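Local coordinates for protein sesquisabinene B synthase 2 (Santalum album, PDB 6A2A) that probably cyclises farnesyl diphosphate to the sesquiterpene sesquisabinene B, with magnesium or manganese ions as cofactor, as a plant terpene synthase of the Tpsb subfamily, at residues 334-339 against 387-392; 412-415 against 419-422; 425-430 against 436-441; 449-454 against 501-506. One frame throughout, in Å; residues are numbered along the deposited sequence.

Interaction 1 (334-339 against 387-392)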
loop_
_atom_site.group_PDB
_atom_site.type_symbol
_atom_site.label_atom_id
_atom_site.label_comp_id
_atom_site.label_asym_id
_atom_site.label_seq_id
_atom_site.Cartn_x
_atom_site.Cartn_y
_atom_site.Cartn_z
ATOM N N ILE A 334 -7.073 -18.431 17.044
ATOM C CA ILE A 334 -7.343 -17.969 15.668
ATOM C C ILE A 334 -6.040 -18.036 14.875
ATOM O O ILE A 334 -6.020 -18.500 13.732
ATOM C CB ILE A 334 -7.930 -16.552 15.702
ATOM C CG1 ILE A 334 -9.408 -16.615 16.120
ATOM C CG2 ILE A 334 -7.733 -15.815 14.386
ATOM C CD1 ILE A 334 -10.003 -15.284 16.446
ATOM N N THR A 335 -4.961 -17.614 15.527
ATOM C CA THR A 335 -3.670 -17.542 14.816
ATOM C C THR A 335 -3.214 -18.970 14.494
ATOM O O THR A 335 -2.847 -19.284 13.364
ATOM C CB THR A 335 -2.643 -16.783 15.655
ATOM O OG1 THR A 335 -3.159 -15.480 15.887
ATOM C CG2 THR A 335 -1.281 -16.725 14.998
ATOM N N ASN A 336 -3.325 -19.878 15.491
ATOM C CA ASN A 336 -2.925 -21.276 15.345
ATOM C C ASN A 336 -3.646 -21.907 14.171
ATOM O O ASN A 336 -3.058 -22.656 13.410
ATOM C CB ASN A 336 -3.230 -22.121 16.583
ATOM C CG ASN A 336 -2.316 -21.863 17.758
ATOM O OD1 ASN A 336 -1.242 -21.272 17.613
ATOM N ND2 ASN A 336 -2.764 -22.260 18.942
ATOM N N ARG A 337 -4.934 -21.641 14.065
ATOM C CA ARG A 337 -5.751 -22.282 13.063
ATOM C C ARG A 337 -5.846 -21.461 11.774
ATOM O O ARG A 337 -6.401 -21.961 10.789
ATOM C CB ARG A 337 -7.154 -22.547 13.638
ATOM C CG ARG A 337 -7.149 -23.569 14.766
ATOM C CD ARG A 337 -8.567 -23.894 15.200
ATOM N NE ARG A 337 -9.192 -22.758 15.835
ATOM C CZ ARG A 337 -10.098 -21.956 15.269
ATOM N NH1 ARG A 337 -10.543 -22.231 14.058
ATOM N NH2 ARG A 337 -10.561 -20.897 15.929
ATOM N N TRP A 338 -5.296 -20.260 11.743
ATOM C CA TRP A 338 -5.383 -19.371 10.547
ATOM C C TRP A 338 -6.827 -19.238 10.045
ATOM O O TRP A 338 -7.115 -19.322 8.850
ATOM C CB TRP A 338 -4.392 -19.824 9.465
ATOM C CG TRP A 338 -3.776 -18.684 8.727
ATOM C CD1 TRP A 338 -3.905 -18.391 7.400
ATOM C CD2 TRP A 338 -2.990 -17.629 9.311
ATOM N NE1 TRP A 338 -3.209 -17.240 7.113
ATOM C CE2 TRP A 338 -2.629 -16.761 8.259
ATOM C CE3 TRP A 338 -2.497 -17.374 10.590
ATOM C CZ2 TRP A 338 -1.833 -15.636 8.468
ATOM C CZ3 TRP A 338 -1.713 -16.261 10.802
ATOM C CH2 TRP A 338 -1.388 -15.411 9.749
ATOM N N ASP A 339 -7.724 -18.947 10.986
ATOM C CA ASP A 339 -9.140 -18.960 10.736
ATOM C C ASP A 339 -9.763 -17.876 11.503
ATOM O O ASP A 339 -9.843 -17.958 12.716
ATOM C CB ASP A 339 -9.701 -20.308 11.166
ATOM C CG ASP A 339 -11.222 -20.404 11.022
ATOM O OD1 ASP A 339 -11.937 -19.406 10.856
ATOM O OD2 ASP A 339 -11.694 -21.552 11.139
ATOM N N GLN A 387 5.278 -17.768 17.910
ATOM C CA GLN A 387 5.516 -16.578 18.749
ATOM C C GLN A 387 4.398 -16.375 19.769
ATOM O O GLN A 387 4.646 -16.142 20.984
ATOM C CB GLN A 387 5.657 -15.338 17.879
ATOM C CG GLN A 387 6.072 -14.152 18.712
ATOM C CD GLN A 387 6.648 -13.032 17.908
ATOM O OE1 GLN A 387 6.814 -13.141 16.709
ATOM N NE2 GLN A 387 7.047 -11.988 18.619
ATOM N N LEU A 388 3.142 -16.549 19.379
ATOM C CA LEU A 388 2.098 -16.312 20.368
ATOM C C LEU A 388 2.025 -17.451 21.407
ATOM O O LEU A 388 1.611 -17.224 22.554
ATOM C CB LEU A 388 0.756 -16.164 19.635
ATOM C CG LEU A 388 0.650 -14.996 18.659
ATOM C CD1 LEU A 388 -0.777 -14.915 18.178
ATOM C CD2 LEU A 388 1.112 -13.680 19.258
ATOM N N LYS A 389 2.418 -18.632 21.018
ATOM C CA LYS A 389 2.538 -19.703 21.990
ATOM C C LYS A 389 3.614 -19.353 23.020
ATOM O O LYS A 389 3.430 -19.621 24.187
ATOM C CB LYS A 389 2.880 -21.012 21.303
ATOM C CG LYS A 389 1.701 -21.623 20.552
ATOM C CD LYS A 389 2.097 -22.892 19.852
ATOM C CE LYS A 389 0.962 -23.720 19.278
ATOM N NZ LYS A 389 1.525 -24.782 18.406
ATOM N N SER A 390 4.677 -18.666 22.599
ATOM C CA SER A 390 5.711 -18.310 23.540
ATOM C C SER A 390 5.221 -17.187 24.477
ATOM O O SER A 390 5.594 -17.127 25.662
ATOM C CB SER A 390 7.005 -18.007 22.816
ATOM O OG SER A 390 6.980 -16.649 22.321
ATOM N N TYR A 391 4.385 -16.271 23.982
ATOM C CA TYR A 391 3.807 -15.225 24.827
ATOM C C TYR A 391 2.894 -15.869 25.875
ATOM O O TYR A 391 2.873 -15.466 27.028
ATOM C CB TYR A 391 2.939 -14.286 24.007
ATOM C CG TYR A 391 3.669 -13.280 23.156
ATOM C CD1 TYR A 391 5.053 -13.187 23.110
ATOM C CD2 TYR A 391 2.954 -12.460 22.318
ATOM C CE1 TYR A 391 5.686 -12.232 22.335
ATOM C CE2 TYR A 391 3.577 -11.507 21.532
ATOM C CZ TYR A 391 4.947 -11.403 21.514
ATOM O OH TYR A 391 5.546 -10.479 20.707
ATOM N N THR A 392 2.154 -16.841 25.402
ATOM C CA THR A 392 1.223 -17.536 26.302
ATOM C C THR A 392 1.961 -18.251 27.458
ATOM O O THR A 392 1.539 -18.159 28.621
ATOM C CB THR A 392 0.311 -18.461 25.502
ATOM O OG1 THR A 392 -0.377 -17.634 24.545
ATOM C CG2 THR A 392 -0.677 -19.146 26.431
#
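T335 and L388 join two helices of the class I terpene synthase alpha-helical fold, 325-337 and 377-400, within the metal-binding domain. The contact is small and rests on two side-chain pairs one residue apart in each helix. The buried pair is L388 on T335: the CD1 methyl of L388 reaches over to T335 and stands 3.4 Å from T335 OG1, with T335 CB and CG2 hardly farther away. The two side chains cross at about a right angle, so one leucine methyl meets the threonine where its two branches fork. The hydroxyl is satisfied within its own helix, by a hydrogen bond to the backbone oxygen of F331 one turn back, and meets the leucine only by packing. T335 also packs on L354 and M357 of helix 348-372, while L388 rests on I315 and Y319 of helix 299-321, the helix that carries the magnesium ligands D316 and D320. The side chain of L388 is about 8 Å from that of D316.

Beyond T335 the helix closes in a Schellman motif: W338 takes positive phi (50°), and the N of D339 bonds back to I334 O at 3.3 Å. At the outer margin N336 lies against K389. N336 OD1 is hydrogen-bonded to S385 OG, one turn before K389, which ties the amide to the partner helix. The lysine chain, extended beyond CG, runs obliquely past this amide, and its CE methylene comes 3.7 Å from N336 OD1 and 4.0 Å from N336 ND2.

Interaction 2 (412-415 against 419-422)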
loop_
_atom_site.group_PDB
_atom_site.type_symbol
_atom_site.label_atom_id
_atom_site.label_comp_id
_atom_site.label_asym_id
_atom_site.label_seq_id
_atom_site.Cartn_x
_atom_site.Cartn_y
_atom_site.Cartn_z
ATOM N N ASN A 412 12.282 -20.440 25.750
ATOM C CA ASN A 412 11.054 -19.797 25.318
ATOM C C ASN A 412 11.299 -18.338 24.898
ATOM O O ASN A 412 10.677 -17.881 23.930
ATOM C CB ASN A 412 10.006 -19.860 26.408
ATOM C CG ASN A 412 8.664 -19.352 25.971
ATOM O OD1 ASN A 412 8.015 -20.015 25.159
ATOM N ND2 ASN A 412 8.244 -18.244 26.536
ATOM N N ALA A 413 12.161 -17.598 25.603
ATOM C CA ALA A 413 12.293 -16.164 25.390
ATOM C C ALA A 413 13.077 -15.811 24.113
ATOM O O ALA A 413 12.975 -14.690 23.579
ATOM C CB ALA A 413 12.905 -15.553 26.644
ATOM N N LEU A 414 13.849 -16.744 23.586
ATOM C CA LEU A 414 14.490 -16.565 22.303
ATOM C C LEU A 414 13.425 -16.628 21.202
ATOM O O LEU A 414 13.668 -16.081 20.150
ATOM C CB LEU A 414 15.609 -17.582 22.069
ATOM C CG LEU A 414 15.164 -19.027 21.836
ATOM C CD1 LEU A 414 14.813 -19.250 20.400
ATOM C CD2 LEU A 414 16.216 -20.008 22.290
ATOM N N VAL A 415 12.251 -17.191 21.501
ATOM C CA VAL A 415 11.125 -17.159 20.557
ATOM C C VAL A 415 10.320 -15.883 20.816
ATOM O O VAL A 415 9.990 -15.160 19.868
ATOM C CB VAL A 415 10.215 -18.395 20.667
ATOM C CG1 VAL A 415 9.053 -18.295 19.682
ATOM C CG2 VAL A 415 10.986 -19.663 20.467
ATOM N N PHE A 419 12.669 -12.803 16.984
ATOM C CA PHE A 419 13.691 -12.921 15.957
ATOM C C PHE A 419 13.598 -14.220 15.176
ATOM O O PHE A 419 13.872 -14.200 14.012
ATOM C CB PHE A 419 15.092 -12.586 16.474
ATOM C CG PHE A 419 15.226 -11.093 16.579
ATOM C CD1 PHE A 419 15.428 -10.311 15.450
ATOM C CD2 PHE A 419 14.990 -10.462 17.772
ATOM C CE1 PHE A 419 15.470 -8.928 15.526
ATOM C CE2 PHE A 419 15.056 -9.083 17.859
ATOM C CZ PHE A 419 15.271 -8.305 16.732
ATOM N N PRO A 420 13.146 -15.332 15.767
ATOM C CA PRO A 420 12.769 -16.443 14.849
ATOM C C PRO A 420 11.774 -16.043 13.759
ATOM O O PRO A 420 12.018 -16.341 12.585
ATOM C CB PRO A 420 12.235 -17.527 15.771
ATOM C CG PRO A 420 13.019 -17.245 17.013
ATOM C CD PRO A 420 13.042 -15.747 17.149
ATOM N N ASN A 421 10.757 -15.300 14.142
ATOM C CA ASN A 421 9.764 -14.759 13.197
ATOM C C ASN A 421 10.435 -13.859 12.151
ATOM O O ASN A 421 10.384 -14.122 10.932
ATOM C CB ASN A 421 8.694 -14.002 13.980
ATOM C CG ASN A 421 7.545 -13.503 13.134
ATOM O OD1 ASN A 421 7.663 -13.391 11.905
ATOM N ND2 ASN A 421 6.437 -13.219 13.820
ATOM N N LEU A 422 11.180 -12.848 12.623
ATOM C CA LEU A 422 11.791 -11.894 11.707
ATOM C C LEU A 422 12.837 -12.579 10.830
ATOM O O LEU A 422 12.903 -12.278 9.645
ATOM C CB LEU A 422 12.408 -10.748 12.514
ATOM C CG LEU A 422 11.380 -9.788 13.104
ATOM C CD1 LEU A 422 11.995 -8.912 14.168
ATOM C CD2 LEU A 422 10.744 -8.963 12.018
HETATM O O HOH W 1 9.621 -15.405 17.061
#
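Helices 406-416 and 419-430 follow each other through a very short connection, which brings the CA atoms of V415 and P420 to 6.0 Å. It is probably the G1/G2 break of the class I terpene synthase alpha-helical fold, within the metal-binding domain. P420, in the first turn of the second helix, makes the direct contacts. Its ring is turned toward the preceding helix, and its CD lies 3.1 Å from the carbonyl oxygen of L414, with P420 CG 3.4 Å from that oxygen. The ring also passes V415, whose CA is 4.0 Å from P420 CG. The CB of V415 points away, and its backbone meets the proline. L414 adds a looser apolar touch, its CD1 methyl 4.3 Å from P420 CG.

A water completes the junction. It donates to V415 O at 2.8 Å and accepts from N421 N at 3.1 Å, linking a carbonyl near the end of one helix to an amide in the first turn of the next. C453 and I454 of helix 447-462 pack on P420 and L414, respectively. N421 ND2 is hydrogen-bonded to Q387 OE1 of helix 377-400, the helix bearing the magnesium ligand E394. The tertiary nitrogen of proline has no N-H to offer. L414 O is buried against ring CH2 groups and finds no hydrogen-bond partner, whereas the next carbonyl, V415 O, is satisfied through the water.

Interaction 3 (425-430 against 436-441)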
loop_
_atom_site.group_PDB
_atom_site.type_symbol
_atom_site.label_atom_id
_atom_site.label_comp_id
_atom_site.label_asym_id
_atom_site.label_seq_id
_atom_site.Cartn_x
_atom_site.Cartn_y
_atom_site.Cartn_z
ATOM N N THR A 425 11.297 -15.156 8.325
ATOM C CA THR A 425 10.656 -14.365 7.284
ATOM C C THR A 425 11.707 -13.813 6.312
ATOM O O THR A 425 11.531 -13.887 5.113
ATOM C CB THR A 425 9.783 -13.257 7.870
ATOM O OG1 THR A 425 8.781 -13.873 8.699
ATOM C CG2 THR A 425 9.118 -12.434 6.786
ATOM N N SER A 426 12.800 -13.260 6.829
ATOM C CA SER A 426 13.851 -12.716 5.988
ATOM C C SER A 426 14.421 -13.783 5.034
ATOM O O SER A 426 14.780 -13.446 3.901
ATOM C CB SER A 426 14.905 -12.058 6.812
ATOM O OG SER A 426 15.856 -12.952 7.401
ATOM N N TYR A 427 14.561 -15.005 5.535
ATOM C CA TYR A 427 15.088 -16.125 4.754
ATOM C C TYR A 427 14.101 -16.499 3.629
ATOM O O TYR A 427 14.493 -16.652 2.440
ATOM C CB TYR A 427 15.369 -17.307 5.670
ATOM C CG TYR A 427 15.875 -18.532 4.948
ATOM C CD1 TYR A 427 17.233 -18.741 4.785
ATOM C CD2 TYR A 427 15.014 -19.543 4.556
ATOM C CE1 TYR A 427 17.724 -19.897 4.189
ATOM C CE2 TYR A 427 15.489 -20.715 3.962
ATOM C CZ TYR A 427 16.844 -20.883 3.761
ATOM O OH TYR A 427 17.276 -22.055 3.189
ATOM N N LEU A 428 12.816 -16.653 3.997
ATOM C CA LEU A 428 11.752 -16.873 3.016
ATOM C C LEU A 428 11.828 -15.899 1.830
ATOM O O LEU A 428 11.652 -16.298 0.635
ATOM C CB LEU A 428 10.398 -16.706 3.710
ATOM C CG LEU A 428 9.194 -16.559 2.783
ATOM C CD1 LEU A 428 8.884 -17.842 2.058
ATOM C CD2 LEU A 428 7.961 -16.097 3.555
ATOM N N LEU A 429 12.073 -14.641 2.123
ATOM C CA LEU A 429 11.983 -13.571 1.122
ATOM C C LEU A 429 13.264 -13.429 0.296
ATOM O O LEU A 429 13.217 -12.667 -0.693
ATOM C CB LEU A 429 11.709 -12.243 1.839
ATOM C CG LEU A 429 10.353 -12.179 2.551
ATOM C CD1 LEU A 429 10.230 -10.878 3.315
ATOM C CD2 LEU A 429 9.203 -12.294 1.566
ATOM N N THR A 430 14.360 -14.053 0.711
ATOM C CA THR A 430 15.654 -13.846 0.000
ATOM C C THR A 430 16.318 -15.132 -0.476
ATOM O O THR A 430 17.127 -15.019 -1.443
ATOM C CB THR A 430 16.654 -13.098 0.880
ATOM O OG1 THR A 430 16.905 -13.860 2.076
ATOM C CG2 THR A 430 16.147 -11.711 1.177
ATOM N N LYS A 436 9.521 -25.831 1.308
ATOM C CA LYS A 436 9.122 -26.168 2.650
ATOM C C LYS A 436 10.295 -26.747 3.437
ATOM O O LYS A 436 10.429 -26.439 4.620
ATOM C CB LYS A 436 7.966 -27.168 2.698
ATOM C CG LYS A 436 7.473 -27.424 4.103
ATOM C CD LYS A 436 6.105 -28.050 4.175
ATOM C CE LYS A 436 5.730 -28.443 5.581
ATOM N NZ LYS A 436 6.690 -29.434 6.117
ATOM N N GLU A 437 11.076 -27.658 2.855
ATOM C CA GLU A 437 12.130 -28.290 3.650
ATOM C C GLU A 437 13.169 -27.245 4.082
ATOM O O GLU A 437 13.660 -27.328 5.220
ATOM C CB GLU A 437 12.850 -29.397 2.883
ATOM C CG GLU A 437 11.973 -30.600 2.612
ATOM C CD GLU A 437 10.813 -30.289 1.667
ATOM O OE1 GLU A 437 11.065 -29.645 0.628
ATOM O OE2 GLU A 437 9.654 -30.627 2.014
ATOM N N LYS A 438 13.514 -26.314 3.186
ATOM C CA LYS A 438 14.467 -25.244 3.567
ATOM C C LYS A 438 13.896 -24.373 4.702
ATOM O O LYS A 438 14.628 -24.034 5.635
ATOM C CB LYS A 438 14.825 -24.332 2.393
ATOM C CG LYS A 438 15.703 -24.959 1.320
ATOM C CD LYS A 438 15.917 -24.104 0.123
ATOM C CE LYS A 438 16.569 -24.858 -1.022
ATOM N NZ LYS A 438 16.983 -23.933 -2.118
ATOM N N LEU A 439 12.622 -24.024 4.639
ATOM C CA LEU A 439 12.023 -23.200 5.677
ATOM C C LEU A 439 11.902 -23.935 7.014
ATOM O O LEU A 439 12.108 -23.330 8.090
ATOM C CB LEU A 439 10.675 -22.684 5.185
ATOM C CG LEU A 439 10.799 -21.641 4.092
ATOM C CD1 LEU A 439 9.468 -21.502 3.430
ATOM C CD2 LEU A 439 11.297 -20.321 4.635
ATOM N N ASP A 440 11.594 -25.239 6.982
ATOM C CA ASP A 440 11.518 -26.042 8.189
ATOM C C ASP A 440 12.947 -26.035 8.832
ATOM O O ASP A 440 13.090 -25.970 10.093
ATOM C CB ASP A 440 11.138 -27.480 7.863
ATOM C CG ASP A 440 9.611 -27.686 7.626
ATOM O OD1 ASP A 440 8.836 -26.772 7.929
ATOM O OD2 ASP A 440 9.245 -28.803 7.156
ATOM N N TYR A 441 13.962 -26.215 8.000
ATOM C CA TYR A 441 15.378 -26.214 8.481
ATOM C C TYR A 441 15.694 -24.885 9.233
ATOM O O TYR A 441 16.164 -24.922 10.364
ATOM C CB TYR A 441 16.355 -26.417 7.326
ATOM C CG TYR A 441 17.798 -26.229 7.734
ATOM C CD1 TYR A 441 18.460 -27.152 8.511
ATOM C CD2 TYR A 441 18.473 -25.078 7.385
ATOM C CE1 TYR A 441 19.770 -26.952 8.922
ATOM C CE2 TYR A 441 19.794 -24.882 7.739
ATOM C CZ TYR A 441 20.434 -25.808 8.538
ATOM O OH TYR A 441 21.748 -25.587 8.878
#
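The ring of Y427 and the side chain of K438 meet at about a right angle, the phenol presenting its rim to the base of the lysine. K438 CB lies in the plane of the ring, at its edge, 3.4 Å from Y427 OH, and the next two methylenes of the lysine also pass close to that oxygen. With CG anti to the backbone N (chi1 178°), Y427 swings its ring out to the second helix. The ammonium end of K438 leads away from the tyrosine and is held by the backbone oxygens of E432 and N433 in the turn between the helices, so the aliphatic part of the chain does the packing.

L439 approaches the same ring at a different part of its rim. Its CD2 methyl lies in the ring plane, 3.8 Å from Y427 CD2. These residues form an antiparallel helical hairpin of the terpene synthase alpha-helical fold, in which helices 419-430 and 436-443 are joined by a short turn; the axes of the segments approach to 10.2 Å at 153°. The hairpin lies away from the magnesium-binding residues, and F521 of helix 521-535 adds an edge-to-face contact with the Y427 ring.

L439 CD2 also sits against L428, 3.8 Å from both L428 CA and L428 CB, so that one methyl sits in the corner formed by the tyrosine ring edge and the backbone of the next residue. The two leucines slant across each other, and their CD1 methyls meet at 4.0 Å. L428 also rests on A368 of helix 348-372, and L439 packs on F374.

Interaction 4 (449-454 against 501-506)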
loop_
_atom_site.group_PDB
_atom_site.type_symbol
_atom_site.label_atom_id
_atom_site.label_comp_id
_atom_site.label_asym_id
_atom_site.label_seq_id
_atom_site.Cartn_x
_atom_site.Cartn_y
_atom_site.Cartn_z
ATOM N N VAL A 449 21.462 -19.622 13.829
ATOM C CA VAL A 449 20.203 -18.870 14.065
ATOM C C VAL A 449 19.887 -18.858 15.559
ATOM O O VAL A 449 19.481 -17.840 16.057
ATOM C CB VAL A 449 19.073 -19.491 13.237
ATOM C CG1 VAL A 449 17.781 -18.741 13.430
ATOM C CG2 VAL A 449 19.467 -19.565 11.782
ATOM N N ARG A 450 20.083 -19.962 16.231
ATOM C CA ARG A 450 19.792 -20.047 17.676
ATOM C C ARG A 450 20.641 -19.010 18.426
ATOM O O ARG A 450 20.122 -18.367 19.269
ATOM C CB ARG A 450 20.097 -21.454 18.183
ATOM C CG ARG A 450 19.548 -21.760 19.562
ATOM C CD ARG A 450 20.053 -23.078 20.108
ATOM N NE ARG A 450 19.405 -23.448 21.341
ATOM C CZ ARG A 450 19.976 -24.006 22.398
ATOM N NH1 ARG A 450 19.259 -24.151 23.493
ATOM N NH2 ARG A 450 21.228 -24.430 22.379
ATOM N N ALA A 451 21.907 -18.924 18.091
ATOM C CA ALA A 451 22.833 -17.968 18.731
ATOM C C ALA A 451 22.297 -16.541 18.551
ATOM O O ALA A 451 22.228 -15.812 19.511
ATOM C CB ALA A 451 24.205 -18.139 18.138
ATOM N N SER A 452 21.926 -16.195 17.348
ATOM C CA SER A 452 21.384 -14.852 17.042
ATOM C C SER A 452 20.126 -14.579 17.870
ATOM O O SER A 452 20.070 -13.562 18.502
ATOM C CB SER A 452 21.120 -14.706 15.584
ATOM O OG SER A 452 20.568 -13.460 15.283
ATOM N N CYS A 453 19.170 -15.482 17.882
ATOM C CA CYS A 453 17.932 -15.222 18.656
ATOM C C CYS A 453 18.244 -15.152 20.152
ATOM O O CYS A 453 17.701 -14.311 20.788
ATOM C CB CYS A 453 16.875 -16.278 18.365
ATOM S SG CYS A 453 16.464 -16.336 16.607
ATOM N N ILE A 454 19.063 -16.031 20.678
ATOM C CA ILE A 454 19.366 -15.938 22.127
ATOM C C ILE A 454 20.063 -14.597 22.392
ATOM O O ILE A 454 19.706 -13.953 23.344
ATOM C CB ILE A 454 20.203 -17.135 22.609
ATOM C CG1 ILE A 454 19.395 -18.424 22.514
ATOM C CG2 ILE A 454 20.671 -16.899 24.023
ATOM C CD1 ILE A 454 20.144 -19.648 22.945
ATOM N N ARG A 501 29.140 -12.779 25.346
ATOM C CA ARG A 501 30.441 -12.956 24.688
ATOM C C ARG A 501 30.581 -14.371 24.114
ATOM O O ARG A 501 31.049 -14.549 22.995
ATOM C CB ARG A 501 31.597 -12.657 25.645
ATOM C CG ARG A 501 31.624 -11.190 26.051
ATOM C CD ARG A 501 32.892 -10.790 26.825
ATOM N NE ARG A 501 33.005 -11.561 28.030
ATOM C CZ ARG A 501 32.521 -11.193 29.217
ATOM N NH1 ARG A 501 31.892 -10.044 29.370
ATOM N NH2 ARG A 501 32.688 -11.979 30.265
ATOM N N MET A 502 30.107 -15.351 24.865
ATOM C CA MET A 502 30.140 -16.766 24.398
ATOM C C MET A 502 29.353 -16.947 23.095
ATOM O O MET A 502 29.801 -17.576 22.159
ATOM C CB MET A 502 29.568 -17.673 25.492
ATOM C CG MET A 502 29.543 -19.152 25.108
ATOM S SD MET A 502 28.032 -19.770 24.282
ATOM C CE MET A 502 26.875 -19.466 25.606
ATOM N N TRP A 503 28.106 -16.479 23.045
ATOM C CA TRP A 503 27.294 -16.717 21.839
ATOM C C TRP A 503 27.846 -15.948 20.646
ATOM O O TRP A 503 27.799 -16.426 19.540
ATOM C CB TRP A 503 25.826 -16.390 22.119
ATOM C CG TRP A 503 25.062 -17.403 22.906
ATOM C CD1 TRP A 503 24.536 -17.272 24.151
ATOM C CD2 TRP A 503 24.724 -18.729 22.470
ATOM N NE1 TRP A 503 23.922 -18.443 24.550
ATOM C CE2 TRP A 503 24.017 -19.339 23.529
ATOM C CE3 TRP A 503 25.009 -19.461 21.323
ATOM C CZ2 TRP A 503 23.552 -20.645 23.439
ATOM C CZ3 TRP A 503 24.596 -20.776 21.264
ATOM C CH2 TRP A 503 23.841 -21.317 22.281
ATOM N N TRP A 504 28.433 -14.752 20.868
ATOM C CA TRP A 504 29.142 -14.102 19.805
ATOM C C TRP A 504 30.303 -14.965 19.285
ATOM O O TRP A 504 30.549 -14.982 18.105
ATOM C CB TRP A 504 29.637 -12.715 20.269
ATOM C CG TRP A 504 28.801 -11.562 19.805
ATOM C CD1 TRP A 504 27.980 -10.818 20.592
ATOM C CD2 TRP A 504 28.640 -11.059 18.478
ATOM N NE1 TRP A 504 27.361 -9.858 19.849
ATOM C CE2 TRP A 504 27.747 -9.968 18.560
ATOM C CE3 TRP A 504 29.201 -11.360 17.227
ATOM C CZ2 TRP A 504 27.414 -9.186 17.463
ATOM C CZ3 TRP A 504 28.838 -10.607 16.133
ATOM C CH2 TRP A 504 27.968 -9.519 16.258
ATOM N N LYS A 505 31.066 -15.566 20.171
ATOM C CA LYS A 505 32.150 -16.482 19.729
ATOM C C LYS A 505 31.619 -17.594 18.808
ATOM O O LYS A 505 32.204 -17.926 17.780
ATOM C CB LYS A 505 32.838 -17.044 20.963
ATOM C CG LYS A 505 33.810 -16.090 21.666
ATOM C CD LYS A 505 34.155 -16.594 23.028
ATOM C CE LYS A 505 34.998 -15.629 23.817
ATOM N NZ LYS A 505 35.348 -16.181 25.137
ATOM N N ARG A 506 30.475 -18.159 19.167
ATOM C CA ARG A 506 29.861 -19.198 18.321
ATOM C C ARG A 506 29.409 -18.633 16.988
ATOM O O ARG A 506 29.607 -19.227 15.953
ATOM C CB ARG A 506 28.732 -19.854 19.143
ATOM C CG ARG A 506 29.223 -20.404 20.467
ATOM C CD ARG A 506 28.420 -21.533 21.083
ATOM N NE ARG A 506 28.787 -22.793 20.472
ATOM C CZ ARG A 506 28.352 -23.975 20.907
ATOM N NH1 ARG A 506 27.545 -24.051 21.966
ATOM N NH2 ARG A 506 28.756 -25.061 20.294
#
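W503 fills the space between two antiparallel helices of the terpene synthase alpha-helical fold, 447-462 and 489-510, whose segment axes come within 9.2 Å at 151°. Apolar packing dominates. A451, small enough to let the backbones close to 5.6 Å between the CA atoms of A451 and W503, sets its CB 3.5 Å from W503 CE3. I454 covers one face of the indole: its CD1 is 3.6 Å from W503 CZ2, over the benzene part. M502, next to the tryptophan in its own helix, lays its CE methyl on the opposite face, so a methyl group lies on each face, both toward the rim.

I454 also makes a CH-pi contact. CG2, anti to the backbone N, points to the five-membered ring, 4.0 Å from its centroid and off-centre.

The polar element is R450, whose extended chain brings its guanidinium to the indole edge with the two planes 85° apart, which rules out a stack. R450 NH1 is committed to a salt bridge with D411 of helix 406-416. The other terminal nitrogen, R450 NH2, lies near the indole plane, 4.1 Å from W503 CH2.

All four contacts join helices of the metal-binding domain, but they differ in depth. Interactions 2, 3 and 4 are buried, whereas interaction 1, farther from the chain centre, has an exposed lysine at its margin. Interactions 2 and 3 share helix 419-430, which is bound near its start through a proline and a water and near its end by tyrosine and leucine packing. Interaction 2 touches both interaction 1, through helix 377-400, where N412 ND2 bonds to S390 O, and interaction 4, through helix 447-462. The connection to interaction 1 is thus partly polar, that to interaction 4 is packing, mostly apolar; interaction 4 alone centres on an indole.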